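Local coordinates for YcaO (Methanopyrus kandleri, PDB 6CIB), which binds adenine nucleotide and magnesium and probably uses ATP to activate a peptide backbone amide for thioamidation in ribosomally made peptides, at residues M77-R82 with L148-R152. Residue numbers count along the deposited sequence, not the author numbering.
With MG (magnesium ion), chain H; ADP (adenosine-5'-diphosphate), chain G.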
HETATM    1  N   MSE A  77      -8.679  -7.445  -7.819  1.00 25.39           N
HETATM    2  CA  MSE A  77      -7.320  -7.878  -7.499  1.00 27.01           C
HETATM    3  C   MSE A  77      -7.016  -7.767  -6.019  1.00 27.20           C
HETATM    4  O   MSE A  77      -6.224  -8.546  -5.495  1.00 27.75           O
HETATM    5  CB  MSE A  77      -6.327  -7.143  -8.398  1.00 29.68           C
HETATM    6  CG  MSE A  77      -6.540  -7.426  -9.888  1.00 30.62           C
HETATM    7 SE   MSE A  77      -6.102  -9.310 -10.297  1.00 34.43          SE
HETATM    8  CE  MSE A  77      -4.176  -8.959 -10.547  1.00 34.90           C
ATOM      9  N   GLU A  78      -7.671  -6.823  -5.339  1.00 28.66           N
ATOM     10  CA  GLU A  78      -7.652  -6.721  -3.880  1.00 29.89           C
ATOM     11  C   GLU A  78      -8.193  -8.010  -3.249  1.00 29.21           C
ATOM     12  O   GLU A  78      -7.567  -8.570  -2.341  1.00 28.05           O
ATOM     13  CB  GLU A  78      -8.468  -5.502  -3.428  1.00 32.56           C
ATOM     14  CG  GLU A  78      -8.592  -5.300  -1.920  1.00 37.84           C
ATOM     15  CD  GLU A  78      -7.407  -4.590  -1.297  1.00 41.70           C
ATOM     16  OE1 GLU A  78      -6.898  -3.613  -1.891  1.00 45.01           O
ATOM     17  OE2 GLU A  78      -6.997  -4.997  -0.192  1.00 45.24           O
ATOM     18  N   CYS A  79      -9.348  -8.476  -3.734  1.00 27.62           N
ATOM     19  CA  CYS A  79      -9.905  -9.762  -3.306  1.00 27.84           C
ATOM     20  C   CYS A  79      -8.950 -10.929  -3.563  1.00 26.53           C
ATOM     21  O   CYS A  79      -8.807 -11.799  -2.706  1.00 27.33           O
ATOM     22  CB  CYS A  79     -11.264 -10.014  -3.966  1.00 26.57           C
ATOM     23  SG  CYS A  79     -12.503  -8.831  -3.432  1.00 27.80           S
ATOM     24  N   VAL A  80      -8.281 -10.915  -4.717  1.00 26.70           N
ATOM     25  CA  VAL A  80      -7.363 -11.990  -5.122  1.00 27.56           C
ATOM     26  C   VAL A  80      -6.136 -12.058  -4.197  1.00 28.84           C
ATOM     27  O   VAL A  80      -5.805 -13.140  -3.700  1.00 28.36           O
ATOM     28  CB  VAL A  80      -6.949 -11.888  -6.619  1.00 27.08           C
ATOM     29  CG1 VAL A  80      -5.784 -12.820  -6.938  1.00 27.31           C
ATOM     30  CG2 VAL A  80      -8.118 -12.241  -7.533  1.00 27.37           C
ATOM     31  N   GLU A  81      -5.491 -10.909  -3.952  1.00 29.96           N
ATOM     32  CA  GLU A  81      -4.331 -10.863  -3.067  1.00 30.43           C
ATOM     33  C   GLU A  81      -4.658 -11.363  -1.655  1.00 29.99           C
ATOM     34  O   GLU A  81      -3.843 -12.057  -1.050  1.00 30.06           O
ATOM     35  CB  GLU A  81      -3.657  -9.471  -3.047  1.00 30.91           C
ATOM     36  CG  GLU A  81      -4.383  -8.397  -2.258  1.00 30.47           C
ATOM     37  CD  GLU A  81      -3.568  -7.136  -2.054  1.00 31.51           C
ATOM     38  OE1 GLU A  81      -3.093  -6.559  -3.047  1.00 30.10           O
ATOM     39  OE2 GLU A  81      -3.421  -6.696  -0.892  1.00 31.55           O
ATOM     40  N   ARG A  82      -5.849 -11.023  -1.148  1.00 30.13           N
ATOM     41  CA  ARG A  82      -6.273 -11.463   0.184  1.00 31.68           C
ATOM     42  C   ARG A  82      -6.487 -12.978   0.261  1.00 30.99           C
ATOM     43  O   ARG A  82      -6.117 -13.598   1.259  1.00 31.70           O
ATOM     44  CB  ARG A  82      -7.506 -10.689   0.677  1.00 34.75           C
ATOM     45  CG  ARG A  82      -7.250  -9.215   0.984  1.00 37.90           C
ATOM     46  CD  ARG A  82      -6.291  -9.002   2.154  1.00 43.33           C
ATOM     47  NE  ARG A  82      -6.930  -9.303   3.443  1.00 49.80           N
ATOM     48  CZ  ARG A  82      -7.590  -8.416   4.186  1.00 49.35           C
ATOM     49  NH1 ARG A  82      -7.699  -7.155   3.786  1.00 52.64           N
ATOM     50  NH2 ARG A  82      -8.139  -8.790   5.332  1.00 53.81           N
ATOM     51  N   LEU A 148       1.822  -6.620   0.544  1.00 26.41           N
ATOM     52  CA  LEU A 148       1.068  -7.595  -0.235  1.00 26.86           C
ATOM     53  C   LEU A 148       0.506  -6.946  -1.492  1.00 26.99           C
ATOM     54  O   LEU A 148      -0.142  -5.903  -1.417  1.00 29.71           O
ATOM     55  CB  LEU A 148      -0.057  -8.206   0.614  1.00 26.74           C
ATOM     56  CG  LEU A 148      -0.973  -9.267   0.006  1.00 27.59           C
ATOM     57  CD1 LEU A 148      -0.225 -10.575  -0.272  1.00 26.53           C
ATOM     58  CD2 LEU A 148      -2.133  -9.487   0.960  1.00 26.06           C
ATOM     59  N   SER A 149       0.758  -7.561  -2.647  1.00 26.92           N
ATOM     60  CA  SER A 149       0.267  -7.041  -3.925  1.00 28.32           C
ATOM     61  C   SER A 149       0.073  -8.126  -4.970  1.00 27.53           C
ATOM     62  O   SER A 149       0.818  -9.097  -5.020  1.00 25.77           O
ATOM     63  CB  SER A 149       1.210  -5.960  -4.490  1.00 29.48           C
ATOM     64  OG  SER A 149       1.323  -4.866  -3.578  1.00 36.42           O
ATOM     65  N   ALA A 150      -0.932  -7.917  -5.813  1.00 28.80           N
ATOM     66  CA  ALA A 150      -1.194  -8.744  -6.980  1.00 28.59           C
ATOM     67  C   ALA A 150      -0.887  -7.935  -8.241  1.00 29.81           C
ATOM     68  O   ALA A 150      -0.838  -6.701  -8.200  1.00 29.65           O
ATOM     69  CB  ALA A 150      -2.641  -9.205  -6.974  1.00 28.81           C
ATOM     70  N   GLY A 151      -0.647  -8.637  -9.346  1.00 29.81           N
ATOM     71  CA  GLY A 151      -0.515  -8.016 -10.661  1.00 29.30           C
ATOM     72  C   GLY A 151      -0.745  -9.009 -11.783  1.00 30.89           C
ATOM     73  O   GLY A 151      -0.967 -10.194 -11.535  1.00 30.33           O
ATOM     74  N   ARG A 152      -0.695  -8.529 -13.023  1.00 31.04           N
ATOM     75  CA  ARG A 152      -0.705  -9.424 -14.179  1.00 32.45           C
ATOM     76  C   ARG A 152       0.650 -10.119 -14.317  1.00 33.96           C
ATOM     77  O   ARG A 152       0.729 -11.239 -14.823  1.00 34.45           O
ATOM     78  CB  ARG A 152      -1.037  -8.663 -15.458  1.00 32.48           C
ATOM     79  CG  ARG A 152      -2.466  -8.149 -15.569  1.00 33.67           C
ATOM     80  CD  ARG A 152      -3.493  -9.232 -15.861  1.00 35.55           C
ATOM     81  NE  ARG A 152      -3.256  -9.952 -17.115  1.00 35.81           N
ATOM     82  CZ  ARG A 152      -3.701  -9.585 -18.316  1.00 35.98           C
ATOM     83  NH1 ARG A 152      -4.413  -8.477 -18.486  1.00 35.72           N
ATOM     84  NH2 ARG A 152      -3.425 -10.343 -19.367  1.00 36.26           N
TER
HETATM   85 MG    MG H 402      -2.058  -4.562  -1.440  1.00 40.22          MG
HETATM   86  PB  ADP G 401      -3.300  -0.373  -3.496  1.00 48.27           P
HETATM   87  O1B ADP G 401      -2.298  -1.426  -3.922  1.00 47.80           O
HETATM   88  O2B ADP G 401      -2.681   0.897  -2.949  1.00 51.35           O
HETATM   89  O3B ADP G 401      -4.461  -0.887  -2.678  1.00 47.98           O
HETATM   90  PA  ADP G 401      -5.081  -0.363  -5.788  1.00 35.77           P
HETATM   91  O1A ADP G 401      -4.869   0.330  -7.106  1.00 38.83           O
HETATM   92  O2A ADP G 401      -6.384  -0.096  -5.083  1.00 36.77           O
HETATM   93  O3A ADP G 401      -3.865   0.169  -4.905  1.00 43.46           O
HETATM   94  O5' ADP G 401      -4.871  -1.940  -6.018  1.00 34.06           O
HETATM   95  C5' ADP G 401      -5.423  -3.005  -5.223  1.00 32.69           C
HETATM   96  C4' ADP G 401      -4.802  -4.342  -5.668  1.00 32.14           C
HETATM   97  O4' ADP G 401      -5.079  -4.572  -7.059  1.00 32.12           O
HETATM   98  C3' ADP G 401      -3.274  -4.374  -5.564  1.00 31.59           C
HETATM   99  O3' ADP G 401      -2.829  -5.723  -5.324  1.00 30.75           O
HETATM  100  C2' ADP G 401      -2.814  -3.935  -6.942  1.00 30.68           C
HETATM  101  O2' ADP G 401      -1.489  -4.364  -7.241  1.00 30.03           O
HETATM  102  C1' ADP G 401      -3.870  -4.574  -7.839  1.00 30.41           C
HETATM  103  N9  ADP G 401      -4.113  -3.823  -9.091  1.00 30.40           N
HETATM  104  C8  ADP G 401      -4.601  -2.571  -9.168  1.00 30.89           C
HETATM  105  N7  ADP G 401      -4.702  -2.172 -10.457  1.00 30.60           N
HETATM  106  C5  ADP G 401      -4.298  -3.186 -11.229  1.00 30.09           C
HETATM  107  C6  ADP G 401      -4.168  -3.416 -12.686  1.00 29.63           C
HETATM  108  N6  ADP G 401      -4.514  -2.447 -13.567  1.00 28.92           N
HETATM  109  N1  ADP G 401      -3.690  -4.620 -13.089  1.00 30.61           N
HETATM  110  C2  ADP G 401      -3.342  -5.594 -12.214  1.00 30.88           C
HETATM  111  N3  ADP G 401      -3.443  -5.450 -10.873  1.00 30.55           N
HETATM  112  C4  ADP G 401      -3.909  -4.284 -10.330  1.00 30.28           C
HETATM  113  O   HOH W   1      -4.013  -3.439  -1.382  1.00 34.55           O
HETATM  114  O   HOH W   2      -0.859  -3.229  -2.756  1.00 32.94           O
HETATM  115  O   HOH W   3      -1.560  -4.289   0.700  1.00 25.81           O
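A buried helix-to-strand contact, bridged by a magnesium ion and ADP, joins helix 68-85 to strand 148-150, an outermost strand of an antiparallel sheet. The axes of 77-82 and 148-150 approach to 7.5 Å, with 124° between their N-to-C directions, and no direct hydrogen bond crosses between 77-82 and 148-152; metal and nucleotide supply the polar links. E81, one helical turn after M77, points toward the strand, and its carboxylate faces the ion, OE2 2.6 Å from Mg (long for Mg-O) and OE1 2.8 Å from it. OE1 also accepts a very short 2.4 Å hydrogen bond from ADP O3'. The backbone O of L148 sits 2.3 Å from Mg, so the cation draws together two oxygens, E81 OE2 and L148 O, that stand 3.4 Å apart without a proton to share. Three waters bring the ligands within 2.6 Å of Mg to five: water 1 lies 2.9 Å from both E78 OE1 and ADP O3B, and water 2 takes a hydrogen bond from S149 OG and gives one to ADP O1B. The metal thus reaches the β-phosphate through water. A150 holds the ribose with its backbone, N donating to ADP O3' (2.9 Å) and O accepting from ADP O2' (2.6 Å), and its small side chain lets the helix come close: CB is 3.9 Å from CE of M77, a selenomethionine. M77 CB also lies 3.2 Å from ADP O4', and G151 CA lies 3.9 Å from ADP N3. R12, K64, Q70, S74 and Q160 also hydrogen-bond the nucleotide. Helix 68-85 and the ribose-binding strand together form one wall of the ATP/Mg2+ site that characterises the YcaO cyclodehydratase family.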